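PDB 3ZTV: NAD nucleotidase from Haemophilus influenzae, which hydrolyses NAD to adenosine and nicotinamide riboside, acting as both a pyrophosphatase and a 5'-nucleotidase in the periplasm. Local coordinates for residues N434-K447 / I503-Y516. Sequence-based numbering, arbitrary orientation.
With ADN (adenosine), chain D.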
loop_
_atom_site.group_PDB
_atom_site.type_symbol
_atom_site.label_atom_id
_atom_site.label_comp_id
_atom_site.label_asym_id
_atom_site.label_seq_id
_atom_site.Cartn_x
_atom_site.Cartn_y
_atom_site.Cartn_z
ATOM N N ASN A 434 -2.946 24.604 26.387
ATOM C CA ASN A 434 -3.263 23.228 26.009
ATOM C C ASN A 434 -3.296 23.043 24.504
ATOM O O ASN A 434 -3.537 23.993 23.759
ATOM C CB ASN A 434 -4.631 22.812 26.551
ATOM C CG ASN A 434 -4.690 22.800 28.058
ATOM O OD1 ASN A 434 -3.729 22.432 28.735
ATOM N ND2 ASN A 434 -5.835 23.202 28.598
ATOM N N THR A 435 -3.073 21.806 24.065
ATOM C CA THR A 435 -3.327 21.436 22.679
ATOM C C THR A 435 -4.444 20.396 22.670
ATOM O O THR A 435 -4.752 19.794 23.697
ATOM C CB THR A 435 -2.077 20.839 22.008
ATOM O OG1 THR A 435 -1.563 19.790 22.833
ATOM C CG2 THR A 435 -1.002 21.907 21.805
ATOM N N LEU A 436 -5.033 20.181 21.503
ATOM C CA LEU A 436 -6.070 19.169 21.340
ATOM C C LEU A 436 -5.446 17.772 21.279
ATOM O O LEU A 436 -4.471 17.550 20.547
ATOM C CB LEU A 436 -6.863 19.448 20.068
ATOM C CG LEU A 436 -7.985 18.476 19.698
ATOM C CD1 LEU A 436 -9.114 18.515 20.713
ATOM C CD2 LEU A 436 -8.517 18.828 18.323
ATOM N N TYR A 437 -6.020 16.837 22.036
ATOM C CA TYR A 437 -5.523 15.466 22.159
ATOM C C TYR A 437 -6.690 14.520 21.854
ATOM O O TYR A 437 -7.807 14.759 22.325
ATOM C CB TYR A 437 -5.036 15.231 23.596
ATOM C CG TYR A 437 -4.109 14.044 23.740
ATOM C CD1 TYR A 437 -4.603 12.746 23.766
ATOM C CD2 TYR A 437 -2.733 14.221 23.815
ATOM C CE1 TYR A 437 -3.751 11.658 23.874
ATOM C CE2 TYR A 437 -1.879 13.141 23.919
ATOM C CZ TYR A 437 -2.396 11.862 23.950
ATOM O OH TYR A 437 -1.554 10.772 24.054
ATOM N N THR A 438 -6.466 13.458 21.078
ATOM C CA THR A 438 -7.560 12.524 20.786
ATOM C C THR A 438 -7.287 11.099 21.235
ATOM O O THR A 438 -6.138 10.657 21.299
ATOM C CB THR A 438 -7.960 12.496 19.278
ATOM O OG1 THR A 438 -6.903 11.917 18.497
ATOM C CG2 THR A 438 -8.278 13.892 18.762
ATOM N N TYR A 439 -8.375 10.387 21.525
ATOM C CA TYR A 439 -8.372 8.950 21.762
ATOM C C TYR A 439 -9.472 8.309 20.933
ATOM O O TYR A 439 -10.497 8.931 20.653
ATOM C CB TYR A 439 -8.676 8.633 23.225
ATOM C CG TYR A 439 -7.593 8.990 24.215
ATOM C CD1 TYR A 439 -6.368 8.331 24.205
ATOM C CD2 TYR A 439 -7.809 9.956 25.196
ATOM C CE1 TYR A 439 -5.384 8.641 25.116
ATOM C CE2 TYR A 439 -6.827 10.270 26.120
ATOM C CZ TYR A 439 -5.617 9.602 26.074
ATOM O OH TYR A 439 -4.635 9.906 26.977
ATOM N N LYS A 440 -9.260 7.052 20.553
ATOM C CA LYS A 440 -10.293 6.254 19.899
ATOM C C LYS A 440 -10.782 5.267 20.951
ATOM O O LYS A 440 -10.026 4.401 21.381
ATOM C CB LYS A 440 -9.705 5.506 18.701
ATOM C CG LYS A 440 -10.720 4.710 17.891
ATOM C CD LYS A 440 -11.605 5.615 17.056
ATOM C CE LYS A 440 -12.407 4.808 16.047
ATOM N NZ LYS A 440 -13.363 5.655 15.285
ATOM N N MET A 441 -12.029 5.412 21.391
ATOM C CA MET A 441 -12.475 4.740 22.607
ATOM C C MET A 441 -13.954 4.375 22.563
ATOM O O MET A 441 -14.774 5.112 22.015
ATOM C CB MET A 441 -12.183 5.626 23.828
ATOM C CG MET A 441 -12.834 7.005 23.763
ATOM S SD MET A 441 -12.299 8.175 25.040
ATOM C CE MET A 441 -12.930 7.399 26.522
ATOM N N GLU A 442 -14.284 3.229 23.150
ATOM C CA GLU A 442 -15.661 2.745 23.180
ATOM C C GLU A 442 -16.594 3.664 23.968
ATOM O O GLU A 442 -16.172 4.357 24.896
ATOM C CB GLU A 442 -15.721 1.330 23.764
ATOM C CG GLU A 442 -15.175 0.248 22.839
ATOM C CD GLU A 442 -13.661 0.105 22.894
ATOM O OE1 GLU A 442 -12.998 0.889 23.602
ATOM O OE2 GLU A 442 -13.131 -0.805 22.221
ATOM N N GLY A 443 -17.868 3.662 23.591
ATOM C CA GLY A 443 -18.866 4.464 24.275
ATOM C C GLY A 443 -18.929 4.219 25.771
ATOM O O GLY A 443 -19.202 5.139 26.542
ATOM N N SER A 444 -18.688 2.982 26.192
ATOM C CA SER A 444 -18.704 2.662 27.618
ATOM C C SER A 444 -17.633 3.446 28.381
ATOM O O SER A 444 -17.836 3.845 29.528
ATOM C CB SER A 444 -18.521 1.159 27.833
ATOM O OG SER A 444 -17.292 0.716 27.280
ATOM N N LEU A 445 -16.491 3.666 27.737
ATOM C CA LEU A 445 -15.410 4.437 28.346
ATOM C C LEU A 445 -15.705 5.934 28.341
ATOM O O LEU A 445 -15.247 6.663 29.222
ATOM C CB LEU A 445 -14.087 4.158 27.633
ATOM C CG LEU A 445 -13.516 2.751 27.822
ATOM C CD1 LEU A 445 -12.366 2.515 26.858
ATOM C CD2 LEU A 445 -13.074 2.535 29.260
ATOM N N VAL A 446 -16.452 6.391 27.342
ATOM C CA VAL A 446 -16.888 7.783 27.309
ATOM C C VAL A 446 -17.789 8.045 28.510
ATOM O O VAL A 446 -17.624 9.043 29.210
ATOM C CB VAL A 446 -17.617 8.144 26.002
ATOM C CG1 VAL A 446 -18.147 9.580 26.064
ATOM C CG2 VAL A 446 -16.685 7.964 24.804
ATOM N N LYS A 447 -18.729 7.136 28.758
ATOM C CA LYS A 447 -19.580 7.245 29.938
ATOM C C LYS A 447 -18.729 7.298 31.203
ATOM O O LYS A 447 -18.939 8.152 32.068
ATOM C CB LYS A 447 -20.564 6.073 30.017
ATOM C CG LYS A 447 -21.692 6.114 28.991
ATOM C CD LYS A 447 -22.617 4.906 29.143
ATOM C CE LYS A 447 -23.840 5.000 28.246
ATOM N NZ LYS A 447 -24.648 3.738 28.243
ATOM N N ILE A 503 -25.828 7.201 22.744
ATOM C CA ILE A 503 -24.471 6.683 22.648
ATOM C C ILE A 503 -24.537 5.157 22.628
ATOM O O ILE A 503 -25.428 4.560 23.239
ATOM C CB ILE A 503 -23.558 7.186 23.798
ATOM C CG1 ILE A 503 -22.086 6.932 23.461
ATOM C CG2 ILE A 503 -23.941 6.533 25.121
ATOM C CD1 ILE A 503 -21.109 7.685 24.358
ATOM N N ASP A 504 -23.606 4.541 21.907
ATOM C CA ASP A 504 -23.520 3.089 21.781
ATOM C C ASP A 504 -22.307 2.601 22.569
ATOM O O ASP A 504 -21.168 2.929 22.231
ATOM C CB ASP A 504 -23.379 2.723 20.300
ATOM C CG ASP A 504 -23.319 1.223 20.055
ATOM O OD1 ASP A 504 -23.030 0.456 20.992
ATOM O OD2 ASP A 504 -23.549 0.816 18.897
ATOM N N ASP A 505 -22.551 1.826 23.623
ATOM C CA ASP A 505 -21.487 1.339 24.495
ATOM C C ASP A 505 -20.336 0.663 23.751
ATOM O O ASP A 505 -19.192 0.702 24.202
ATOM C CB ASP A 505 -22.045 0.355 25.530
ATOM C CG ASP A 505 -22.814 1.038 26.642
ATOM O OD1 ASP A 505 -22.731 2.280 26.758
ATOM O OD2 ASP A 505 -23.492 0.320 27.412
ATOM N N ASN A 506 -20.648 0.031 22.624
ATOM C CA ASN A 506 -19.670 -0.793 21.923
ATOM C C ASN A 506 -19.026 -0.121 20.713
ATOM O O ASN A 506 -18.039 -0.624 20.173
ATOM C CB ASN A 506 -20.300 -2.129 21.514
ATOM C CG ASN A 506 -20.735 -2.954 22.710
ATOM O OD1 ASN A 506 -20.035 -3.025 23.719
ATOM N ND2 ASN A 506 -21.905 -3.576 22.604
ATOM N N LYS A 507 -19.587 1.004 20.282
ATOM C CA LYS A 507 -19.011 1.758 19.177
ATOM C C LYS A 507 -17.755 2.492 19.642
ATOM O O LYS A 507 -17.715 3.031 20.748
ATOM C CB LYS A 507 -20.026 2.753 18.599
ATOM C CG LYS A 507 -19.458 3.649 17.504
ATOM C CD LYS A 507 -20.519 4.518 16.857
ATOM C CE LYS A 507 -19.884 5.551 15.930
ATOM N NZ LYS A 507 -20.887 6.367 15.192
ATOM N N ARG A 508 -16.724 2.479 18.804
ATOM C CA ARG A 508 -15.498 3.215 19.083
ATOM C C ARG A 508 -15.601 4.622 18.495
ATOM O O ARG A 508 -15.712 4.794 17.282
ATOM C CB ARG A 508 -14.279 2.471 18.528
ATOM C CG ARG A 508 -13.996 1.156 19.244
ATOM C CD ARG A 508 -12.867 0.365 18.588
ATOM N NE ARG A 508 -11.544 0.901 18.898
ATOM C CZ ARG A 508 -10.643 1.251 17.983
ATOM N NH1 ARG A 508 -10.922 1.126 16.693
ATOM N NH2 ARG A 508 -9.463 1.727 18.358
ATOM N N TYR A 509 -15.585 5.618 19.377
ATOM C CA TYR A 509 -15.676 7.022 18.991
ATOM C C TYR A 509 -14.301 7.676 18.967
ATOM O O TYR A 509 -13.437 7.332 19.770
ATOM C CB TYR A 509 -16.560 7.781 19.988
ATOM C CG TYR A 509 -17.999 7.315 20.000
ATOM C CD1 TYR A 509 -18.413 6.295 20.848
ATOM C CD2 TYR A 509 -18.942 7.896 19.168
ATOM C CE1 TYR A 509 -19.728 5.862 20.854
ATOM C CE2 TYR A 509 -20.258 7.468 19.167
ATOM C CZ TYR A 509 -20.643 6.456 20.013
ATOM O OH TYR A 509 -21.961 6.032 20.008
ATOM N N LEU A 510 -14.107 8.623 18.053
ATOM C CA LEU A 510 -12.924 9.477 18.122
ATOM C C LEU A 510 -13.270 10.671 18.997
ATOM O O LEU A 510 -14.148 11.474 18.657
ATOM C CB LEU A 510 -12.450 9.925 16.740
ATOM C CG LEU A 510 -11.131 10.711 16.731
ATOM C CD1 LEU A 510 -9.982 9.855 17.215
ATOM C CD2 LEU A 510 -10.844 11.233 15.339
ATOM N N VAL A 511 -12.579 10.756 20.128
ATOM C CA VAL A 511 -12.882 11.721 21.172
ATOM C C VAL A 511 -11.739 12.718 21.312
ATOM O O VAL A 511 -10.572 12.323 21.426
ATOM C CB VAL A 511 -13.098 11.002 22.517
ATOM C CG1 VAL A 511 -13.255 12.004 23.651
ATOM C CG2 VAL A 511 -14.309 10.058 22.429
ATOM N N GLY A 512 -12.070 14.006 21.288
ATOM C CA GLY A 512 -11.073 15.044 21.500
ATOM C C GLY A 512 -11.212 15.690 22.864
ATOM O O GLY A 512 -12.325 15.896 23.360
ATOM N N THR A 513 -10.084 16.025 23.478
ATOM C CA THR A 513 -10.089 16.723 24.759
ATOM C C THR A 513 -8.817 17.573 24.833
ATOM O O THR A 513 -8.060 17.614 23.866
ATOM C CB THR A 513 -10.216 15.729 25.922
ATOM O OG1 THR A 513 -10.481 16.435 27.136
ATOM C CG2 THR A 513 -8.950 14.913 26.078
ATOM N N ASN A 514 -8.587 18.270 25.941
ATOM C CA ASN A 514 -7.354 19.040 26.052
ATOM C C ASN A 514 -6.240 18.168 26.637
ATOM O O ASN A 514 -6.506 17.172 27.305
ATOM C CB ASN A 514 -7.547 20.346 26.842
ATOM C CG ASN A 514 -7.844 20.109 28.299
ATOM O OD1 ASN A 514 -7.022 19.555 29.024
ATOM N ND2 ASN A 514 -9.022 20.540 28.743
ATOM N N ALA A 515 -4.994 18.556 26.380
ATOM C CA ALA A 515 -3.837 17.764 26.781
ATOM C C ALA A 515 -3.730 17.571 28.294
ATOM O O ALA A 515 -3.216 16.555 28.755
ATOM C CB ALA A 515 -2.570 18.396 26.236
ATOM N N TYR A 516 -4.215 18.548 29.052
ATOM C CA TYR A 516 -4.176 18.493 30.512
ATOM C C TYR A 516 -5.003 17.327 31.057
ATOM O O TYR A 516 -4.478 16.453 31.737
ATOM C CB TYR A 516 -4.637 19.844 31.079
ATOM C CG TYR A 516 -4.834 19.944 32.580
ATOM C CD1 TYR A 516 -3.761 20.163 33.441
ATOM C CD2 TYR A 516 -6.108 19.873 33.131
ATOM C CE1 TYR A 516 -3.962 20.279 34.813
ATOM C CE2 TYR A 516 -6.314 19.986 34.489
ATOM C CZ TYR A 516 -5.243 20.188 35.328
ATOM O OH TYR A 516 -5.461 20.301 36.684
HETATM O "O5'" ADN D . -7.121 26.022 39.802
HETATM C "C5'" ADN D . -6.909 24.655 39.444
HETATM C "C4'" ADN D . -7.966 24.245 38.426
HETATM O "O4'" ADN D . -7.756 24.935 37.191
HETATM C "C3'" ADN D . -7.925 22.766 38.092
HETATM O "O3'" ADN D . -8.775 22.013 38.963
HETATM C "C2'" ADN D . -8.422 22.724 36.659
HETATM O "O2'" ADN D . -9.851 22.635 36.614
HETATM C "C1'" ADN D . -8.010 24.067 36.086
HETATM N N9 ADN D . -6.770 23.904 35.296
HETATM C C8 ADN D . -5.499 24.035 35.727
HETATM N N7 ADN D . -4.620 23.812 34.711
HETATM C C5 ADN D . -5.341 23.525 33.604
HETATM C C6 ADN D . -5.070 23.195 32.186
HETATM N N6 ADN D . -3.812 23.104 31.697
HETATM N N1 ADN D . -6.129 22.979 31.381
HETATM C C2 ADN D . -7.397 23.058 31.822
HETATM N N3 ADN D . -7.717 23.352 33.090
HETATM C C4 ADN D . -6.751 23.597 34.003
HETATM O O HOH W 1 -17.549 -1.570 25.554
HETATM O O HOH W 2 -26.306 3.574 25.782
#
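With CG of K440 trans to the main-chain N (chi1 -176°) and the chain bent at the next bond (chi2 74°), the lysine crosses R508 at about a right angle: its CG lies over one guanidinium face, 3.3 Å from R508 NH2, and NZ bonds to R508 O from above the carbonyl plane. The guanidinium's salt bridge goes to E537. Strands 435-442 and 508-514 run antiparallel, joined by paired backbone hydrogen bonds at Y437/T513, Y439/V511 and M441/Y509. On the face of Y439 and V511, M441 CG packs 3.6 Å from V511 CG2, which V446 of the following helix also touches. That helix starts against the turn D504-K507: G443 N bonds to K507 O, S444 N to D505 O, and the extended side chain of K447 carries NZ to the syn side of D505 OD1 (2.8 Å), a salt bridge.

At the far end the strands open onto the adenosine site. The N434 amide makes two hydrogen bonds to the adenine, ND2 giving one to N1 (2.8 Å) and OD1 accepting one from N6 (3.0 Å), while adenine C5 lies over the centre of the Y516 ring, 3.5 Å above that ring's plane. In the C-terminal domain's five-stranded mixed sheet, 508-514 is central, beside 404-408, and 435-442 adjoins outermost 539-544, with helix 525-530 packed on M441 and T513.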